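Local coordinates for enoyl-CoA hydratase, EchA3 (Mycobacterium marinum M, PDB 3R6H), which probably acts as a lyase of the enoyl-CoA hydratase/isomerase family in lipid metabolism, at residues G110-A122 and I139-L151. Residues are numbered along the deposited sequence; the frame is centred on the assembly and turned at random.
Sequences GAFLLCSGDHRVA and IPYAAMEVLKLRL
Phe-112 and Ala-143 are the nearest pair of CA atoms, 6.3 Å apart, where helix 110-114 and helix 141-150 pass at an angle of 47° with their axes 9.6 Å apart. Ala-143 lies over one face of the Phe-112 ring: its CB sits 3.6 Å from the ring centroid and only 17° off the normal, a CH-pi contact. The ring reaches this methyl with CG beside the backbone N, while CD2 of Leu-147 meets its edge near the ring plane, 3.9 Å from CD1. One turn on, CG1 of Val-146 packs 3.6 Å from CB of Cys-115 and also touches the carbonyl oxygen of Phe-112, which accepts a hydrogen bond from Ser-116 OG. This buried contact joins two elements of the crotonase-type fold: the helix leading through a type I turn, Leu-114 to Gly-117, into sheet strand 119-122, and the later helix 141-150, whose Val-146 and Glu-145 touch helix 214-225. Further along 139-151, Arg-150, bent at chi2 and chi3, folds back onto the turn. Both terminal nitrogens grip the single oxygen of Gly-117, NH2 at 2.7 Å and NH1 through a less straight bond, with that oxygen in the guanidinium plane; NH2 adds a weak bond to Cys-115 O. Against one face of this guanidinium lies that of Arg-120, arriving from the opposite direction, with centres 3.8 Å apart and planes 24° from parallel. Asp-178 probably eases the like-charge stacking, since it forms a salt bridge with Arg-120 and a long, weak ion pair with Arg-150. Ser-154 of the second subunit hydrogen-bonds to Arg-120 NH2 and to the carbonyl of Arg-150, placing the stacked pair at a subunit interface.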
loop_
_atom_site.group_PDB
_atom_site.type_symbol
_atom_site.label_atom_id
_atom_site.label_comp_id
_atom_site.label_asym_id
_atom_site.label_seq_id
_atom_site.Cartn_x
_atom_site.Cartn_y
_atom_site.Cartn_z
ATOM N N GLY A 110 1.518 20.069 -9.277
ATOM C CA GLY A 110 0.464 19.583 -10.150
ATOM C C GLY A 110 0.109 18.133 -9.821
ATOM O O GLY A 110 -1.058 17.741 -9.856
ATOM N N ALA A 111 1.132 17.339 -9.527
ATOM C CA ALA A 111 0.923 15.953 -9.082
ATOM C C ALA A 111 0.255 15.893 -7.701
ATOM O O ALA A 111 -0.582 15.026 -7.432
ATOM C CB ALA A 111 2.290 15.178 -9.087
ATOM N N PHE A 112 0.641 16.773 -6.793
ATOM C CA PHE A 112 0.010 16.775 -5.471
ATOM C C PHE A 112 -1.452 17.186 -5.572
ATOM O O PHE A 112 -2.294 16.588 -4.899
ATOM C CB PHE A 112 0.778 17.632 -4.460
ATOM C CG PHE A 112 2.255 17.405 -4.472
ATOM C CD1 PHE A 112 2.804 16.124 -4.631
ATOM C CD2 PHE A 112 3.120 18.479 -4.321
ATOM C CE1 PHE A 112 4.177 15.934 -4.690
ATOM C CE2 PHE A 112 4.487 18.295 -4.376
ATOM C CZ PHE A 112 5.038 17.037 -4.553
ATOM N N LEU A 113 -1.750 18.170 -6.433
ATOM C CA LEU A 113 -3.127 18.566 -6.719
ATOM C C LEU A 113 -3.924 17.382 -7.317
ATOM O O LEU A 113 -5.061 17.124 -6.887
ATOM C CB LEU A 113 -3.155 19.810 -7.643
ATOM C CG LEU A 113 -4.535 20.378 -7.954
ATOM C CD1 LEU A 113 -5.154 20.827 -6.657
ATOM C CD2 LEU A 113 -4.447 21.568 -8.950
ATOM N N LEU A 114 -3.324 16.680 -8.284
ATOM C CA LEU A 114 -3.931 15.503 -8.912
ATOM C C LEU A 114 -4.321 14.475 -7.824
ATOM O O LEU A 114 -5.416 13.921 -7.842
ATOM C CB LEU A 114 -2.944 14.878 -9.925
ATOM C CG LEU A 114 -3.280 13.492 -10.446
ATOM C CD1 LEU A 114 -4.585 13.567 -11.268
ATOM C CD2 LEU A 114 -2.062 12.970 -11.254
ATOM N N CYS A 115 -3.422 14.267 -6.855
ATOM C CA CYS A 115 -3.644 13.328 -5.746
ATOM C C CYS A 115 -4.621 13.836 -4.661
ATOM O O CYS A 115 -4.863 13.136 -3.655
ATOM C CB CYS A 115 -2.318 13.014 -5.090
ATOM S SG CYS A 115 -1.269 11.922 -6.074
ATOM N N SER A 116 -5.197 15.025 -4.866
ATOM C CA SER A 116 -6.077 15.638 -3.885
ATOM C C SER A 116 -7.569 15.425 -4.165
ATOM O O SER A 116 -8.379 15.880 -3.381
ATOM C CB SER A 116 -5.778 17.153 -3.738
ATOM O OG SER A 116 -4.398 17.376 -3.428
ATOM N N GLY A 117 -7.911 14.702 -5.246
ATOM C CA GLY A 117 -9.306 14.374 -5.560
ATOM C C GLY A 117 -9.661 12.926 -5.291
ATOM O O GLY A 117 -8.778 12.053 -5.114
ATOM N N ASP A 118 -10.956 12.619 -5.361
ATOM C CA ASP A 118 -11.434 11.261 -5.057
ATOM C C ASP A 118 -11.218 10.254 -6.192
ATOM O O ASP A 118 -11.009 9.059 -5.929
ATOM C CB ASP A 118 -12.912 11.304 -4.691
ATOM C CG ASP A 118 -13.161 12.110 -3.429
ATOM O OD1 ASP A 118 -12.852 11.611 -2.335
ATOM O OD2 ASP A 118 -13.591 13.290 -3.546
ATOM N N HIS A 119 -11.315 10.747 -7.424
ATOM C CA HIS A 119 -11.207 9.909 -8.612
ATOM C C HIS A 119 -10.398 10.716 -9.623
ATOM O O HIS A 119 -10.695 11.903 -9.882
ATOM C CB HIS A 119 -12.581 9.546 -9.195
ATOM C CG HIS A 119 -12.512 8.583 -10.340
ATOM N ND1 HIS A 119 -12.105 7.281 -10.178
ATOM C CD2 HIS A 119 -12.800 8.724 -11.660
ATOM C CE1 HIS A 119 -12.145 6.654 -11.344
ATOM N NE2 HIS A 119 -12.540 7.514 -12.268
ATOM N N ARG A 120 -9.379 10.066 -10.178
ATOM C CA ARG A 120 -8.405 10.718 -11.042
ATOM C C ARG A 120 -8.319 10.039 -12.399
ATOM O O ARG A 120 -7.954 8.872 -12.482
ATOM C CB ARG A 120 -7.059 10.695 -10.347
ATOM C CG ARG A 120 -7.007 11.386 -9.037
ATOM C CD ARG A 120 -5.845 10.918 -8.210
ATOM N NE ARG A 120 -5.958 9.508 -7.876
ATOM C CZ ARG A 120 -5.026 8.832 -7.209
ATOM N NH1 ARG A 120 -3.888 9.445 -6.848
ATOM N NH2 ARG A 120 -5.198 7.555 -6.932
ATOM N N VAL A 121 -8.670 10.776 -13.458
ATOM C CA VAL A 121 -8.730 10.278 -14.839
ATOM C C VAL A 121 -7.592 10.925 -15.653
ATOM O O VAL A 121 -7.445 12.161 -15.661
ATOM C CB VAL A 121 -10.073 10.622 -15.502
ATOM C CG1 VAL A 121 -10.137 10.032 -16.899
ATOM C CG2 VAL A 121 -11.273 10.116 -14.656
ATOM N N ALA A 122 -6.827 10.098 -16.352
ATOM C CA ALA A 122 -5.743 10.540 -17.236
ATOM C C ALA A 122 -5.664 9.699 -18.483
ATOM O O ALA A 122 -6.231 8.611 -18.566
ATOM C CB ALA A 122 -4.365 10.507 -16.506
ATOM N N ILE A 139 11.138 17.560 -0.942
ATOM C CA ILE A 139 9.669 17.582 -0.977
ATOM C C ILE A 139 9.113 18.002 0.380
ATOM O O ILE A 139 9.464 17.412 1.395
ATOM C CB ILE A 139 9.061 16.213 -1.384
ATOM C CG1 ILE A 139 9.564 15.819 -2.781
ATOM C CG2 ILE A 139 7.501 16.304 -1.360
ATOM C CD1 ILE A 139 9.024 14.484 -3.335
ATOM N N PRO A 140 8.221 19.013 0.419
ATOM C CA PRO A 140 7.645 19.446 1.687
ATOM C C PRO A 140 6.884 18.354 2.409
ATOM O O PRO A 140 6.329 17.446 1.758
ATOM C CB PRO A 140 6.665 20.558 1.270
ATOM C CG PRO A 140 7.247 21.124 0.038
ATOM C CD PRO A 140 7.777 19.865 -0.681
ATOM N N TYR A 141 6.823 18.441 3.741
ATOM C CA TYR A 141 6.136 17.440 4.536
ATOM C C TYR A 141 4.679 17.280 4.116
ATOM O O TYR A 141 4.193 16.138 4.014
ATOM C CB TYR A 141 6.202 17.773 6.039
ATOM C CG TYR A 141 7.552 17.445 6.655
ATOM C CD1 TYR A 141 7.896 16.139 6.949
ATOM C CD2 TYR A 141 8.467 18.446 6.950
ATOM C CE1 TYR A 141 9.119 15.819 7.521
ATOM C CE2 TYR A 141 9.719 18.128 7.524
ATOM C CZ TYR A 141 10.022 16.810 7.806
ATOM O OH TYR A 141 11.239 16.473 8.380
ATOM N N ALA A 142 3.965 18.382 3.860
ATOM C CA ALA A 142 2.556 18.259 3.459
ATOM C C ALA A 142 2.381 17.482 2.154
ATOM O O ALA A 142 1.446 16.682 2.027
ATOM C CB ALA A 142 1.861 19.603 3.351
ATOM N N ALA A 143 3.296 17.707 1.217
ATOM C CA ALA A 143 3.301 16.979 -0.068
ATOM C C ALA A 143 3.610 15.513 0.138
ATOM O O ALA A 143 3.003 14.636 -0.507
ATOM C CB ALA A 143 4.328 17.613 -1.040
ATOM N N MET A 144 4.544 15.202 1.034
ATOM C CA MET A 144 4.821 13.790 1.300
ATOM C C MET A 144 3.581 13.067 1.806
ATOM O O MET A 144 3.324 11.906 1.464
ATOM C CB MET A 144 5.992 13.601 2.274
ATOM C CG MET A 144 7.375 14.108 1.730
ATOM S SD MET A 144 7.962 13.108 0.335
ATOM C CE MET A 144 8.494 11.641 1.245
ATOM N N GLU A 145 2.810 13.742 2.639
ATOM C CA GLU A 145 1.607 13.112 3.199
ATOM C C GLU A 145 0.546 12.879 2.112
ATOM O O GLU A 145 -0.161 11.863 2.120
ATOM C CB GLU A 145 1.049 13.963 4.335
ATOM C CG GLU A 145 1.962 14.037 5.569
ATOM C CD GLU A 145 2.007 12.803 6.400
ATOM O OE1 GLU A 145 1.134 11.904 6.272
ATOM O OE2 GLU A 145 2.965 12.695 7.221
ATOM N N VAL A 146 0.430 13.813 1.187
ATOM C CA VAL A 146 -0.469 13.672 0.043
ATOM C C VAL A 146 -0.062 12.461 -0.812
ATOM O O VAL A 146 -0.912 11.618 -1.137
ATOM C CB VAL A 146 -0.498 14.946 -0.821
ATOM C CG1 VAL A 146 -1.196 14.699 -2.138
ATOM C CG2 VAL A 146 -1.194 16.141 -0.068
ATOM N N LEU A 147 1.239 12.330 -1.092
ATOM C CA LEU A 147 1.728 11.168 -1.831
ATOM C C LEU A 147 1.483 9.869 -1.062
ATOM O O LEU A 147 1.034 8.883 -1.632
ATOM C CB LEU A 147 3.204 11.294 -2.189
ATOM C CG LEU A 147 3.611 12.406 -3.151
ATOM C CD1 LEU A 147 5.123 12.400 -3.271
ATOM C CD2 LEU A 147 2.910 12.271 -4.530
ATOM N N LYS A 148 1.780 9.873 0.238
ATOM C CA LYS A 148 1.701 8.646 1.044
ATOM C C LYS A 148 0.263 8.157 1.116
ATOM O O LYS A 148 0.018 6.960 1.204
ATOM C CB LYS A 148 2.197 8.905 2.453
ATOM C CG LYS A 148 2.516 7.618 3.218
ATOM C CD LYS A 148 3.134 7.914 4.544
ATOM C CE LYS A 148 2.103 8.226 5.579
ATOM N NZ LYS A 148 2.684 8.074 6.991
ATOM N N LEU A 149 -0.688 9.081 1.058
ATOM C CA LEU A 149 -2.089 8.706 1.113
ATOM C C LEU A 149 -2.532 7.861 -0.094
ATOM O O LEU A 149 -3.501 7.092 0.029
ATOM C CB LEU A 149 -2.994 9.955 1.176
ATOM C CG LEU A 149 -4.484 9.756 1.427
ATOM C CD1 LEU A 149 -4.818 9.146 2.791
ATOM C CD2 LEU A 149 -5.146 11.166 1.305
ATOM N N ARG A 150 -1.897 8.055 -1.251
ATOM C CA ARG A 150 -2.357 7.440 -2.520
ATOM C C ARG A 150 -1.407 6.428 -3.136
ATOM O O ARG A 150 -1.839 5.461 -3.745
ATOM C CB ARG A 150 -2.699 8.497 -3.574
ATOM C CG ARG A 150 -3.604 9.611 -3.117
ATOM C CD ARG A 150 -4.882 9.124 -2.534
ATOM N NE ARG A 150 -5.948 8.806 -3.500
ATOM C CZ ARG A 150 -6.801 9.694 -4.017
ATOM N NH1 ARG A 150 -7.800 9.298 -4.784
ATOM N NH2 ARG A 150 -6.690 10.980 -3.731
ATOM N N LEU A 151 -0.107 6.592 -2.948
ATOM C CA LEU A 151 0.831 5.714 -3.657
ATOM C C LEU A 151 1.030 4.408 -2.922
ATOM O O LEU A 151 0.915 4.342 -1.708
ATOM C CB LEU A 151 2.174 6.415 -3.845
ATOM C CG LEU A 151 2.151 7.626 -4.789
ATOM C CD1 LEU A 151 3.594 8.179 -5.061
ATOM C CD2 LEU A 151 1.515 7.355 -6.074
#